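Local structure of adenosine kinase (Trypanosoma brucei, 2XTB) at residues A[5-10]-A[79-84]; A[10-15]-A[165-170]; A[169-174]-A[198-203]. The protein probably phosphorylates adenosine to AMP at the expense of ATP, with magnesium as cofactor, in purine salvage. One frame throughout, in Å; residues are numbered along the deposited sequence.

Contact 1: A[5-10]-A[79-84]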
# COMPACT_ATOMS: atom_id res chain seq x y z
N SER A 5 -23.29 -9.39 6.63
CA SER A 5 -21.90 -9.79 6.81
C SER A 5 -20.99 -8.72 7.42
O SER A 5 -20.92 -7.59 6.93
CB SER A 5 -21.31 -10.29 5.48
OG SER A 5 -21.51 -9.34 4.45
N ALA A 6 -20.32 -9.11 8.51
CA ALA A 6 -19.21 -8.35 9.07
C ALA A 6 -17.96 -8.66 8.25
O ALA A 6 -17.79 -9.81 7.82
CB ALA A 6 -19.00 -8.72 10.53
N PRO A 7 -17.09 -7.66 8.03
CA PRO A 7 -15.91 -7.87 7.19
C PRO A 7 -14.86 -8.73 7.89
O PRO A 7 -14.81 -8.78 9.12
CB PRO A 7 -15.39 -6.46 6.96
CG PRO A 7 -15.83 -5.70 8.15
CD PRO A 7 -17.16 -6.28 8.53
N LEU A 8 -14.03 -9.40 7.10
CA LEU A 8 -12.97 -10.26 7.63
C LEU A 8 -11.84 -9.40 8.18
O LEU A 8 -11.49 -8.38 7.60
CB LEU A 8 -12.45 -11.20 6.55
CG LEU A 8 -13.43 -12.22 5.96
CD1 LEU A 8 -12.95 -12.68 4.59
CD2 LEU A 8 -13.65 -13.41 6.88
N ARG A 9 -11.27 -9.83 9.31
CA ARG A 9 -10.17 -9.11 9.94
C ARG A 9 -8.96 -9.03 9.01
O ARG A 9 -8.39 -10.05 8.62
CB ARG A 9 -9.77 -9.76 11.27
CG ARG A 9 -10.77 -9.55 12.41
CD ARG A 9 -10.07 -9.55 13.77
NE ARG A 9 -9.30 -8.32 13.98
CZ ARG A 9 -9.74 -7.26 14.66
NH1 ARG A 9 -10.95 -7.27 15.21
NH2 ARG A 9 -8.97 -6.18 14.78
N VAL A 10 -8.60 -7.80 8.66
CA VAL A 10 -7.50 -7.56 7.73
C VAL A 10 -6.21 -7.17 8.47
O VAL A 10 -6.22 -6.34 9.38
CB VAL A 10 -7.87 -6.50 6.65
CG1 VAL A 10 -6.65 -6.07 5.86
CG2 VAL A 10 -8.92 -7.06 5.70
N GLN A 79 -16.76 1.65 7.89
CA GLN A 79 -16.71 2.58 9.02
C GLN A 79 -17.49 2.10 10.25
O GLN A 79 -17.20 2.52 11.37
CB GLN A 79 -17.17 3.98 8.60
CG GLN A 79 -16.15 4.70 7.72
CD GLN A 79 -16.39 6.19 7.64
OE1 GLN A 79 -16.58 6.86 8.66
NE2 GLN A 79 -16.36 6.73 6.43
N ALA A 80 -18.46 1.22 10.03
CA ALA A 80 -19.21 0.60 11.12
C ALA A 80 -18.38 -0.43 11.90
O ALA A 80 -18.84 -0.97 12.91
CB ALA A 80 -20.48 -0.06 10.57
N TYR A 81 -17.15 -0.68 11.44
CA TYR A 81 -16.29 -1.70 12.04
C TYR A 81 -14.92 -1.17 12.48
O TYR A 81 -13.89 -1.79 12.23
CB TYR A 81 -16.14 -2.89 11.08
CG TYR A 81 -17.45 -3.59 10.81
CD1 TYR A 81 -17.91 -4.60 11.66
CD2 TYR A 81 -18.26 -3.21 9.74
CE1 TYR A 81 -19.12 -5.23 11.44
CE2 TYR A 81 -19.48 -3.84 9.50
CZ TYR A 81 -19.90 -4.85 10.35
OH TYR A 81 -21.10 -5.48 10.13
N LYS A 82 -14.94 -0.02 13.16
CA LYS A 82 -13.72 0.64 13.64
C LYS A 82 -13.16 -0.05 14.88
O LYS A 82 -13.86 -0.20 15.89
CB LYS A 82 -13.97 2.13 13.90
CG LYS A 82 -14.18 2.92 12.61
CD LYS A 82 -14.31 4.41 12.85
CE LYS A 82 -14.57 5.12 11.54
NZ LYS A 82 -14.69 6.59 11.70
N GLY A 83 -11.90 -0.48 14.79
CA GLY A 83 -11.26 -1.28 15.84
C GLY A 83 -11.54 -2.76 15.67
O GLY A 83 -10.98 -3.60 16.38
N LYS A 84 -12.41 -3.09 14.70
CA LYS A 84 -12.87 -4.46 14.47
C LYS A 84 -12.56 -4.96 13.05
O LYS A 84 -13.11 -5.97 12.62
CB LYS A 84 -14.38 -4.57 14.71
CG LYS A 84 -14.81 -4.35 16.15
CD LYS A 84 -16.33 -4.27 16.26
CE LYS A 84 -16.76 -3.81 17.64
NZ LYS A 84 -18.21 -3.49 17.69

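Contact 2: A[10-15]-A[165-170]. With KRM (4-[5-(4-phenoxyphenyl)-1H-pyrazol-3-yl]morpholine), chain B.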
# COMPACT_ATOMS: atom_id res chain seq x y z
N VAL A 10 -8.60 -7.80 8.66
CA VAL A 10 -7.50 -7.56 7.73
C VAL A 10 -6.21 -7.17 8.47
O VAL A 10 -6.22 -6.34 9.38
CB VAL A 10 -7.87 -6.50 6.65
CG1 VAL A 10 -6.65 -6.07 5.86
CG2 VAL A 10 -8.92 -7.06 5.70
N TYR A 11 -5.12 -7.81 8.07
CA TYR A 11 -3.79 -7.51 8.57
C TYR A 11 -3.02 -6.80 7.46
O TYR A 11 -2.99 -7.26 6.32
CB TYR A 11 -3.10 -8.82 8.95
CG TYR A 11 -1.71 -8.67 9.53
CD1 TYR A 11 -1.53 -8.60 10.91
CD2 TYR A 11 -0.59 -8.61 8.71
CE1 TYR A 11 -0.26 -8.47 11.45
CE2 TYR A 11 0.69 -8.48 9.24
CZ TYR A 11 0.84 -8.41 10.62
OH TYR A 11 2.09 -8.28 11.16
N VAL A 12 -2.42 -5.66 7.81
CA VAL A 12 -1.65 -4.88 6.85
C VAL A 12 -0.27 -4.62 7.42
O VAL A 12 -0.14 -4.14 8.54
CB VAL A 12 -2.35 -3.53 6.50
CG1 VAL A 12 -1.49 -2.70 5.56
CG2 VAL A 12 -3.70 -3.77 5.86
N GLN A 13 0.77 -4.95 6.65
CA GLN A 13 2.12 -4.62 7.05
C GLN A 13 2.80 -3.77 5.98
O GLN A 13 2.73 -4.08 4.79
CB GLN A 13 2.93 -5.87 7.36
CG GLN A 13 4.31 -5.60 7.96
CD GLN A 13 4.84 -6.75 8.77
OE1 GLN A 13 6.04 -7.03 8.76
NE2 GLN A 13 3.96 -7.43 9.49
N CYS A 14 3.45 -2.70 6.42
CA CYS A 14 4.14 -1.78 5.52
C CYS A 14 5.05 -0.84 6.30
O CYS A 14 5.22 -0.98 7.51
CB CYS A 14 3.12 -0.98 4.70
SG CYS A 14 3.81 -0.13 3.27
N ASN A 15 5.63 0.12 5.58
CA ASN A 15 6.46 1.17 6.16
C ASN A 15 5.63 2.43 6.44
O ASN A 15 5.24 3.14 5.51
CB ASN A 15 7.62 1.49 5.22
CG ASN A 15 8.57 0.30 5.02
OD1 ASN A 15 8.42 -0.74 5.65
ND2 ASN A 15 9.54 0.47 4.13
N ILE A 165 -7.33 -11.98 6.28
CA ILE A 165 -6.77 -11.40 5.05
C ILE A 165 -5.47 -10.67 5.37
O ILE A 165 -5.41 -9.86 6.30
CB ILE A 165 -7.78 -10.47 4.32
CG1 ILE A 165 -9.04 -11.25 3.91
CG2 ILE A 165 -7.15 -9.83 3.09
CD1 ILE A 165 -10.17 -10.39 3.36
N PHE A 166 -4.43 -10.96 4.58
CA PHE A 166 -3.10 -10.39 4.80
C PHE A 166 -2.65 -9.59 3.58
O PHE A 166 -2.46 -10.14 2.50
CB PHE A 166 -2.09 -11.51 5.08
CG PHE A 166 -2.32 -12.24 6.36
CD1 PHE A 166 -3.21 -13.31 6.42
CD2 PHE A 166 -1.65 -11.87 7.52
CE1 PHE A 166 -3.43 -13.99 7.61
CE2 PHE A 166 -1.87 -12.55 8.72
CZ PHE A 166 -2.76 -13.61 8.76
N TYR A 167 -2.49 -8.28 3.77
CA TYR A 167 -1.96 -7.43 2.71
C TYR A 167 -0.56 -6.94 3.05
O TYR A 167 -0.33 -6.36 4.11
CB TYR A 167 -2.88 -6.25 2.40
CG TYR A 167 -2.24 -5.19 1.53
CD1 TYR A 167 -2.07 -5.38 0.16
CD2 TYR A 167 -1.78 -3.99 2.08
CE1 TYR A 167 -1.47 -4.41 -0.64
CE2 TYR A 167 -1.18 -3.02 1.29
CZ TYR A 167 -1.03 -3.23 -0.07
OH TYR A 167 -0.44 -2.26 -0.85
N PHE A 168 0.36 -7.16 2.12
CA PHE A 168 1.73 -6.69 2.22
C PHE A 168 2.08 -5.90 0.97
O PHE A 168 1.87 -6.37 -0.15
CB PHE A 168 2.69 -7.87 2.36
CG PHE A 168 2.92 -8.31 3.77
CD1 PHE A 168 1.92 -8.93 4.50
CD2 PHE A 168 4.17 -8.12 4.37
CE1 PHE A 168 2.15 -9.35 5.81
CE2 PHE A 168 4.40 -8.54 5.67
CZ PHE A 168 3.39 -9.16 6.39
N SER A 169 2.60 -4.69 1.16
CA SER A 169 3.17 -3.94 0.05
C SER A 169 4.52 -4.55 -0.28
O SER A 169 5.11 -5.26 0.55
CB SER A 169 3.32 -2.46 0.43
OG SER A 169 4.09 -2.32 1.61
N GLY A 170 5.02 -4.29 -1.49
CA GLY A 170 6.31 -4.81 -1.91
C GLY A 170 7.46 -4.25 -1.09
O GLY A 170 8.53 -4.85 -1.02
C24 KRM B . 7.17 3.34 2.04
C23 KRM B . 5.68 3.38 1.73
O22 KRM B . 5.38 4.59 1.04
C21 KRM B . 5.96 4.61 -0.26
C20 KRM B . 7.49 4.61 -0.16
N19 KRM B . 7.92 3.60 0.81
C16 KRM B . 9.09 2.89 0.61
C15 KRM B . 10.10 3.24 -0.28
N17 KRM B . 9.35 1.78 1.30
N18 KRM B . 10.61 1.37 0.83
C14 KRM B . 11.06 2.24 -0.11
C11 KRM B . 12.37 2.10 -0.82
C10 KRM B . 12.82 3.08 -1.71
C9 KRM B . 14.06 2.92 -2.36
C12 KRM B . 13.15 0.97 -0.58
C13 KRM B . 14.38 0.81 -1.23
C8 KRM B . 14.84 1.78 -2.12
O7 KRM B . 16.06 1.59 -2.73
C6 KRM B . 16.42 2.16 -3.94
C1 KRM B . 17.30 3.25 -3.96
C5 KRM B . 15.94 1.64 -5.14
C4 KRM B . 16.32 2.22 -6.36
C3 KRM B . 17.19 3.31 -6.38
C2 KRM B . 17.68 3.83 -5.17

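Contact 3: A[169-174]-A[198-203]. With KRM (4-[5-(4-phenoxyphenyl)-1H-pyrazol-3-yl]morpholine), chain B.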
# COMPACT_ATOMS: atom_id res chain seq x y z
N SER A 169 2.60 -4.69 1.16
CA SER A 169 3.17 -3.94 0.05
C SER A 169 4.52 -4.55 -0.28
O SER A 169 5.11 -5.26 0.55
CB SER A 169 3.32 -2.46 0.43
OG SER A 169 4.09 -2.32 1.61
N GLY A 170 5.02 -4.29 -1.49
CA GLY A 170 6.31 -4.81 -1.91
C GLY A 170 7.46 -4.25 -1.09
O GLY A 170 8.53 -4.85 -1.02
N PHE A 171 7.22 -3.10 -0.47
CA PHE A 171 8.22 -2.39 0.33
C PHE A 171 8.66 -3.16 1.57
O PHE A 171 9.73 -2.89 2.12
CB PHE A 171 7.70 -1.00 0.73
CG PHE A 171 7.32 -0.13 -0.44
CD1 PHE A 171 6.02 0.36 -0.56
CD2 PHE A 171 8.25 0.20 -1.43
CE1 PHE A 171 5.66 1.17 -1.64
CE2 PHE A 171 7.90 1.00 -2.51
CZ PHE A 171 6.60 1.49 -2.61
N THR A 172 7.83 -4.10 2.02
CA THR A 172 8.14 -4.93 3.18
C THR A 172 9.30 -5.89 2.89
O THR A 172 9.97 -6.37 3.81
CB THR A 172 6.93 -5.75 3.63
OG1 THR A 172 6.44 -6.53 2.52
CG2 THR A 172 5.82 -4.85 4.13
N LEU A 173 9.51 -6.17 1.60
CA LEU A 173 10.58 -7.04 1.13
C LEU A 173 11.93 -6.32 1.10
O LEU A 173 12.98 -6.97 1.05
CB LEU A 173 10.25 -7.57 -0.27
CG LEU A 173 8.87 -8.22 -0.47
CD1 LEU A 173 8.43 -8.09 -1.92
CD2 LEU A 173 8.87 -9.67 -0.03
N THR A 174 11.90 -4.99 1.13
CA THR A 174 13.12 -4.18 1.19
C THR A 174 13.67 -4.11 2.61
O THR A 174 14.85 -3.81 2.81
CB THR A 174 12.90 -2.74 0.68
OG1 THR A 174 11.93 -2.08 1.51
CG2 THR A 174 12.41 -2.74 -0.76
N LEU A 198 2.83 -5.33 -5.76
CA LEU A 198 4.20 -5.25 -6.29
C LEU A 198 4.84 -3.88 -6.03
O LEU A 198 6.06 -3.74 -6.08
CB LEU A 198 4.23 -5.61 -7.78
CG LEU A 198 3.91 -7.08 -8.12
CD1 LEU A 198 3.94 -7.29 -9.62
CD2 LEU A 198 4.87 -8.05 -7.42
N SER A 199 3.98 -2.89 -5.74
CA SER A 199 4.35 -1.57 -5.18
C SER A 199 5.23 -0.64 -6.03
O SER A 199 4.97 0.57 -6.07
CB SER A 199 4.92 -1.72 -3.76
OG SER A 199 3.87 -1.84 -2.82
N ALA A 200 6.24 -1.19 -6.68
CA ALA A 200 7.17 -0.41 -7.50
C ALA A 200 8.03 -1.32 -8.38
O ALA A 200 8.39 -2.42 -7.96
CB ALA A 200 8.05 0.45 -6.62
N PRO A 201 8.36 -0.87 -9.61
CA PRO A 201 9.21 -1.66 -10.50
C PRO A 201 10.54 -2.13 -9.88
O PRO A 201 10.96 -3.25 -10.13
CB PRO A 201 9.48 -0.71 -11.67
CG PRO A 201 8.31 0.20 -11.68
CD PRO A 201 7.95 0.40 -10.24
N PHE A 202 11.16 -1.28 -9.05
CA PHE A 202 12.47 -1.62 -8.49
C PHE A 202 12.45 -2.83 -7.55
O PHE A 202 13.49 -3.44 -7.30
CB PHE A 202 13.14 -0.40 -7.82
CG PHE A 202 12.48 0.05 -6.55
CD1 PHE A 202 12.77 -0.57 -5.33
CD2 PHE A 202 11.59 1.12 -6.55
CE1 PHE A 202 12.17 -0.15 -4.15
CE2 PHE A 202 10.98 1.55 -5.37
CZ PHE A 202 11.27 0.91 -4.17
N ILE A 203 11.27 -3.18 -7.05
CA ILE A 203 11.09 -4.39 -6.23
C ILE A 203 11.44 -5.62 -7.05
O ILE A 203 12.21 -6.47 -6.60
CB ILE A 203 9.64 -4.52 -5.68
CG1 ILE A 203 9.26 -3.30 -4.81
CG2 ILE A 203 9.44 -5.85 -4.93
CD1 ILE A 203 10.09 -3.13 -3.55
C24 KRM B . 7.17 3.34 2.04
C23 KRM B . 5.68 3.38 1.73
O22 KRM B . 5.38 4.59 1.04
C21 KRM B . 5.96 4.61 -0.26
C20 KRM B . 7.49 4.61 -0.16
N19 KRM B . 7.92 3.60 0.81
C16 KRM B . 9.09 2.89 0.61
C15 KRM B . 10.10 3.24 -0.28
N17 KRM B . 9.35 1.78 1.30
N18 KRM B . 10.61 1.37 0.83
C14 KRM B . 11.06 2.24 -0.11
C11 KRM B . 12.37 2.10 -0.82
C10 KRM B . 12.82 3.08 -1.71
C9 KRM B . 14.06 2.92 -2.36
C12 KRM B . 13.15 0.97 -0.58
C13 KRM B . 14.38 0.81 -1.23
C8 KRM B . 14.84 1.78 -2.12
O7 KRM B . 16.06 1.59 -2.73
C6 KRM B . 16.42 2.16 -3.94
C1 KRM B . 17.30 3.25 -3.96
C5 KRM B . 15.94 1.64 -5.14
C4 KRM B . 16.32 2.22 -6.36
C3 KRM B . 17.19 3.31 -6.38
C2 KRM B . 17.68 3.83 -5.17

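Contact 1: A[5-10]-A[79-84]
The loops 5-10 and 79-84 face each other without forming strand pairing: the closest alpha carbons are 7.0 Å apart, R9 CA to K84 CA, and A6 lies opposite Y81 at a still wider spacing, so side chains must bridge the gap. P7 and Y81 bridge it at one end, R9 and K84 at the other. The proline ring meets the phenol through its CD, which stands 3.3 Å from the centroid of the Y81 ring and 4° off the ring normal, a CH-pi contact centred on the face. A6 adds its methyl at the far end of the ring, with CB 3.6 Å from Y81 CE1, approaching obliquely. The 79-84 loop joins helix 66-77 to strand 86-93; the loop 5-10 leads into strand 10-13, next to 86-93 in the large sheet of this PfkB-family kinase. A type II beta turn from Y81 to K84, closed by the bond from K84 N to Y81 O (3.2 Å), presents the second patch. There the R9 side chain, bent at chi3 (73°), lays its guanidinium against the turn: NH1 is 3.5 Å from K84 CA, one face lies against K84 C, and G83 O touches the edge, in the plane of the group, 3.6 Å from R9 NH2.

Contact 2: A[10-15]-A[165-170]
Strands 10-13 and 165-169 are adjacent parallel members of the large central sheet of the ribokinase-like fold, their short axes 4.7 Å apart with N-to-C directions differing by 17°. V10 pairs with I165, Y11 with F166, V12 with Y167 and Q13 with F168. Y11 bonds with both its polar backbone atoms: its N donates to I165 O at 2.7 Å, and its O accepts from Y167 N at 2.8 Å. Q13 N then donates to Y167 O at 3.1 Å, so Y167 too uses both its backbone N and O.

On the face carrying Y11 and Q13, F168 lies under the glutamine chain: Q13 CB is 3.7 Å from the F168 ring centroid in a CH-pi contact, with CG anti to the backbone N (chi1 -173°) and the extended chain running beside the ring, amide and ring planes 40° apart. Y11 meets F166 obliquely, and F168 CE1 reaches the edge of the Y11 ring. The other face has V12 CG1 at the edge of the Y167 ring, 3.7 Å from CD2; helix 299-312 also packs on Y167. Beyond the strand, N15, an adenosine-binding residue, donates a weak bond from ND2 to N17 of the bound ligand KRM (3.1 Å). Three near-linear backbone bonds thus satisfy Y11, Y167 and the Q13 N-H in a buried setting, while V10, V12 and C14 bond to strand 86-93 on the other side.

Contact 3: A[169-174]-A[198-203]
The F171 ring lies between protein and ligand. S199 CB lies over one face, 3.9 Å from the ring centroid and 19° off its normal, a CH-pi contact, while the pyrazole carbon C16 of the bound ligand KRM covers the opposite face toward the rim. F202 meets the ring from the side: its CZ is 3.8 Å from F171 CE2, close to the F171 plane, and the two side chains cross at about a right angle. A200 CB approaches the same corner obliquely. F171 CG stands anti to its carbonyl carbon (chi1 -58°), which swings the ring across to 198-203 although its CB starts off at an angle to that segment.

F202 meets the ligand further along, at its two phenyl rings. Its CZ is 3.6 Å from KRM C10 of the central phenyl, and C5 of the terminal phenyl lies over one face of its ring. I203 CD1 comes within 3.4 Å of G170 O and 3.6 Å of T174 CG2, and its CG2 meets L173 CD1 at 3.9 Å, both side-chain pairs crossing at roughly a right angle.

The two segments follow strands 165-169 and 193-197, each turning into a helix at the C-terminal ends of the parallel strands, where ribokinase-like kinases bind substrate. One polar link joins them, G170 N donating to S199 OG at 3.0 Å, and the chains approach closely there, with G170 CA 4.9 Å from L198 CA. F171 belongs to the adenosine site, and the pyrazole of KRM covers one face of its ring. In this contact the ligand is met mainly by ring faces and carbon atoms; its hydrogen bonds come from N15 (weak) and S66, while the S199 hydroxyl ties the two loops together.

Overall arrangement
Contact 1 lies at the surface, whereas contacts 2 and 3 are buried nearer the centre of the chain. Contacts 1 and 2 share V10 and follow one strand from its entry loop into the sheet; R9 O and I165 N, 3.2 Å apart, form a probable hydrogen bond between them. Contacts 2 and 3 share S169 and G170, where strand 165-169 gives way to helix 172-175, and T172 CG2 packs on Q13 O at 3.3 Å. Both touch KRM, while contact 1 is remote from the annotated sites. The chemistry changes accordingly: side-chain apposition between loops in contact 1, regular backbone pairing in contact 2, and aromatic packing against the ligand with one cross-segment bond in contact 3.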